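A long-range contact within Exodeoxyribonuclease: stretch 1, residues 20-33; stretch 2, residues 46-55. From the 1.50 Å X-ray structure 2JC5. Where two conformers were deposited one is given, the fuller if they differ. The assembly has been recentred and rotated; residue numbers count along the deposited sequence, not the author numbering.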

# COMPACT_ATOMS: atom_id res chain seq x y z
N PHE A 20 -3.49 -16.28 -4.09
CA PHE A 20 -3.86 -15.08 -3.38
C PHE A 20 -5.35 -15.05 -3.06
O PHE A 20 -5.74 -14.56 -2.00
CB PHE A 20 -3.44 -13.81 -4.14
CG PHE A 20 -3.64 -12.55 -3.34
CD1 PHE A 20 -2.82 -12.26 -2.27
CD2 PHE A 20 -4.67 -11.68 -3.64
CE1 PHE A 20 -3.02 -11.11 -1.51
CE2 PHE A 20 -4.88 -10.54 -2.88
CZ PHE A 20 -4.04 -10.25 -1.82
N TYR A 21 -6.19 -15.58 -3.95
CA TYR A 21 -7.62 -15.56 -3.70
C TYR A 21 -7.96 -16.32 -2.41
O TYR A 21 -8.72 -15.84 -1.56
CB TYR A 21 -8.38 -16.19 -4.87
CG TYR A 21 -9.87 -16.18 -4.68
CD1 TYR A 21 -10.57 -14.99 -4.70
CD2 TYR A 21 -10.60 -17.36 -4.50
CE1 TYR A 21 -11.93 -14.96 -4.55
CE2 TYR A 21 -11.97 -17.33 -4.34
CZ TYR A 21 -12.63 -16.12 -4.36
OH TYR A 21 -14.02 -16.04 -4.22
N GLU A 22 -7.38 -17.51 -2.25
CA GLU A 22 -7.66 -18.32 -1.08
C GLU A 22 -7.15 -17.63 0.18
O GLU A 22 -7.80 -17.65 1.22
CB GLU A 22 -7.05 -19.70 -1.24
CG GLU A 22 -7.74 -20.58 -2.28
CD GLU A 22 -7.29 -20.33 -3.73
OE1 GLU A 22 -6.42 -19.48 -3.97
OE2 GLU A 22 -7.81 -21.01 -4.65
N TYR A 23 -6.01 -16.97 0.05
CA TYR A 23 -5.43 -16.22 1.15
C TYR A 23 -6.32 -15.07 1.63
O TYR A 23 -6.38 -14.79 2.82
CB TYR A 23 -4.06 -15.67 0.73
CG TYR A 23 -3.40 -14.78 1.76
CD1 TYR A 23 -2.88 -15.31 2.92
CD2 TYR A 23 -3.29 -13.41 1.56
CE1 TYR A 23 -2.30 -14.50 3.89
CE2 TYR A 23 -2.70 -12.60 2.50
CZ TYR A 23 -2.20 -13.14 3.66
OH TYR A 23 -1.60 -12.31 4.59
N ILE A 24 -7.01 -14.40 0.72
CA ILE A 24 -7.89 -13.32 1.15
C ILE A 24 -8.82 -13.83 2.27
O ILE A 24 -9.00 -13.17 3.29
CB ILE A 24 -8.74 -12.73 -0.01
CG1 ILE A 24 -7.83 -11.96 -0.98
CG2 ILE A 24 -9.82 -11.83 0.50
CD1 ILE A 24 -8.51 -11.52 -2.27
N ALA A 25 -9.41 -15.01 2.07
CA ALA A 25 -10.30 -15.63 3.07
C ALA A 25 -9.53 -16.22 4.26
O ALA A 25 -9.86 -15.96 5.41
CB ALA A 25 -11.17 -16.71 2.42
N ALA A 26 -8.49 -17.01 3.98
CA ALA A 26 -7.74 -17.72 5.02
C ALA A 26 -7.07 -16.78 6.01
O ALA A 26 -6.91 -17.10 7.20
CB ALA A 26 -6.72 -18.64 4.39
N SER A 27 -6.70 -15.60 5.52
CA SER A 27 -6.03 -14.62 6.33
C SER A 27 -6.92 -14.05 7.42
O SER A 27 -6.41 -13.45 8.36
CB SER A 27 -5.57 -13.46 5.46
OG SER A 27 -6.68 -12.71 5.01
N GLY A 28 -8.24 -14.15 7.25
CA GLY A 28 -9.16 -13.53 8.19
C GLY A 28 -9.27 -12.02 8.05
O GLY A 28 -9.87 -11.37 8.90
N ALA A 29 -8.70 -11.47 6.99
CA ALA A 29 -8.74 -10.02 6.79
C ALA A 29 -10.16 -9.48 6.71
O ALA A 29 -11.01 -10.05 6.01
CB ALA A 29 -8.00 -9.63 5.51
N ASP A 30 -10.38 -8.35 7.37
CA ASP A 30 -11.59 -7.56 7.24
C ASP A 30 -11.55 -6.64 6.02
O ASP A 30 -12.57 -6.43 5.36
CB ASP A 30 -11.81 -6.73 8.48
CG ASP A 30 -12.03 -7.59 9.69
OD1 ASP A 30 -13.15 -8.14 9.79
OD2 ASP A 30 -11.09 -7.75 10.50
N ILE A 31 -10.36 -6.11 5.73
CA ILE A 31 -10.14 -5.20 4.61
C ILE A 31 -8.82 -5.58 3.95
O ILE A 31 -7.84 -5.82 4.65
CB ILE A 31 -10.07 -3.72 5.05
CG1 ILE A 31 -11.38 -3.32 5.75
CG2 ILE A 31 -9.83 -2.81 3.85
CD1 ILE A 31 -11.33 -1.99 6.45
N VAL A 32 -8.83 -5.67 2.62
CA VAL A 32 -7.63 -5.97 1.84
C VAL A 32 -7.46 -4.85 0.81
O VAL A 32 -8.36 -4.62 -0.01
CB VAL A 32 -7.71 -7.36 1.15
CG1 VAL A 32 -6.40 -7.66 0.37
CG2 VAL A 32 -7.93 -8.44 2.20
N CYS A 33 -6.34 -4.15 0.90
CA CYS A 33 -6.00 -3.13 -0.05
C CYS A 33 -4.96 -3.73 -0.97
O CYS A 33 -3.91 -4.18 -0.49
CB CYS A 33 -5.41 -1.93 0.66
SG CYS A 33 -6.58 -1.12 1.71
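Stretch 2, residues 46-55: ADMKNPHGMH

Stretch 1 begins in a helix, and Gly28 is the first residue after it to leave helical angles, with a positive phi of 75°; the chain then enters a strand at Ile31 that runs on beyond Cys33. Stretch 2 opens with a weakly bonded helical segment around Ala46 to Lys49 and then runs as an irregular loop laid along one side of the stretch 1 helix. The loop is tightly folded on itself: Gly53 N bonds to Asn50 O at 3.0 Å, Met54 N to Pro51 O at 2.9 Å, and the side chain of Asn50 closes the turn through ND2 to Met54 O, also 2.9 Å. His52 and Gly53 both have positive phi, which by itself favours glycine; His52 adopts it at 57/29. The two backbones advance in the same sense here, since the CA of Tyr21 lies nearest that of Pro51, 7.2 Å away, and the CA of Ala25 nearest that of His52, 7.0 Å away. Such spacing leaves room for one layer of side chains.

His52 fills much of that layer. Its CB leaves the backbone sideways, but with chi1 near -55° (m) the ring swings in against the helix and slots between two residues one helical turn apart. Over one face lies Ala25, its CB 3.5 Å from the His52 ring centroid and only 13° off the normal, a CH-pi contact; over the opposite face the Tyr21 ring forms an offset stack, with centroids 4.0 Å apart and planes at 12°. An aromatic at i and a small residue at i+4 thus make a slot for a flat ring. At the ring's edge a nearly linear hydrogen bond runs from His52 NE2 to Tyr21 O, 2.7 Å at 177°, so this nitrogen carries a proton. A second bond, from His52 N to Tyr21 OH at 3.2 Å, ties the loop backbone to the far end of the tyrosine.

Tyr21, with chi1 at t, also packs against the rest of the loop: its CE1 lies 3.6 Å from Asp47 CB and 3.7 Å from Pro51 CB. Beside it, Ile24 is buried and adds apolar contacts, with CD1 3.9 Å from Pro51 CB and CG2 3.6 Å from Met54 SD. Met54 then extends contact beyond the helix, its CE 3.9 Å from Asp30 O and 4.4 Å from Val32 CG2. The rule is economical: Tyr21, Ile24 and Ala25 present the helix surface, while one loop offers proline, histidine and methionine to meet it.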

# COMPACT_ATOMS: atom_id res chain seq x y z
N ALA A 46 -15.37 -11.97 -11.62
CA ALA A 46 -16.23 -11.67 -10.49
C ALA A 46 -15.48 -11.80 -9.16
O ALA A 46 -15.69 -11.01 -8.24
CB ALA A 46 -17.46 -12.60 -10.51
N ASP A 47 -14.61 -12.81 -9.08
CA ASP A 47 -13.84 -13.06 -7.86
C ASP A 47 -12.72 -12.03 -7.61
O ASP A 47 -12.18 -11.98 -6.52
CB ASP A 47 -13.32 -14.51 -7.82
CG ASP A 47 -12.32 -14.84 -8.93
OD1 ASP A 47 -11.96 -13.96 -9.75
OD2 ASP A 47 -11.87 -16.01 -8.99
N MET A 48 -12.41 -11.21 -8.61
CA MET A 48 -11.47 -10.10 -8.47
C MET A 48 -12.17 -8.77 -8.17
O MET A 48 -11.52 -7.79 -7.82
CB MET A 48 -10.65 -9.96 -9.75
CG MET A 48 -9.79 -11.15 -10.05
SD MET A 48 -9.14 -11.10 -11.72
CE MET A 48 -8.46 -12.77 -11.87
N LYS A 49 -13.49 -8.75 -8.33
CA LYS A 49 -14.30 -7.58 -8.01
C LYS A 49 -14.89 -7.72 -6.61
O LYS A 49 -14.87 -6.77 -5.84
CB LYS A 49 -15.44 -7.42 -9.00
CG LYS A 49 -15.00 -7.07 -10.40
CD LYS A 49 -16.21 -7.06 -11.31
CE LYS A 49 -15.84 -7.07 -12.73
NZ LYS A 49 -17.07 -6.93 -13.54
N ASN A 50 -15.39 -8.91 -6.30
CA ASN A 50 -16.06 -9.20 -5.03
C ASN A 50 -15.58 -10.52 -4.47
O ASN A 50 -16.33 -11.51 -4.34
CB ASN A 50 -17.57 -9.21 -5.24
CG ASN A 50 -18.08 -7.90 -5.75
OD1 ASN A 50 -18.32 -7.74 -6.95
ND2 ASN A 50 -18.20 -6.93 -4.86
N PRO A 51 -14.28 -10.56 -4.10
CA PRO A 51 -13.73 -11.83 -3.65
C PRO A 51 -14.44 -12.32 -2.38
O PRO A 51 -14.59 -11.57 -1.41
CB PRO A 51 -12.26 -11.50 -3.35
CG PRO A 51 -12.19 -10.02 -3.21
CD PRO A 51 -13.30 -9.46 -4.05
N HIS A 52 -14.91 -13.57 -2.42
CA HIS A 52 -15.59 -14.18 -1.27
C HIS A 52 -16.80 -13.37 -0.82
O HIS A 52 -17.14 -13.34 0.37
CB HIS A 52 -14.61 -14.37 -0.09
CG HIS A 52 -13.39 -15.15 -0.45
ND1 HIS A 52 -13.40 -16.52 -0.59
CD2 HIS A 52 -12.12 -14.75 -0.71
CE1 HIS A 52 -12.18 -16.93 -0.92
NE2 HIS A 52 -11.39 -15.87 -0.99
N GLY A 53 -17.41 -12.66 -1.76
CA GLY A 53 -18.57 -11.82 -1.47
C GLY A 53 -18.27 -10.50 -0.80
O GLY A 53 -19.18 -9.79 -0.36
N MET A 54 -16.99 -10.15 -0.72
CA MET A 54 -16.61 -8.87 -0.17
C MET A 54 -17.07 -7.77 -1.11
O MET A 54 -17.22 -7.98 -2.30
CB MET A 54 -15.11 -8.79 0.04
CG MET A 54 -14.62 -9.76 1.11
SD MET A 54 -12.84 -9.91 1.09
CE MET A 54 -12.33 -8.61 2.15
N HIS A 55 -17.27 -6.59 -0.55
CA HIS A 55 -17.46 -5.38 -1.32
C HIS A 55 -16.12 -5.00 -1.91
O HIS A 55 -15.10 -5.19 -1.26
CB HIS A 55 -17.95 -4.28 -0.41
CG HIS A 55 -19.29 -4.59 0.17
ND1 HIS A 55 -20.45 -4.23 -0.46
CD2 HIS A 55 -19.64 -5.31 1.26
CE1 HIS A 55 -21.48 -4.67 0.25
NE2 HIS A 55 -21.02 -5.33 1.29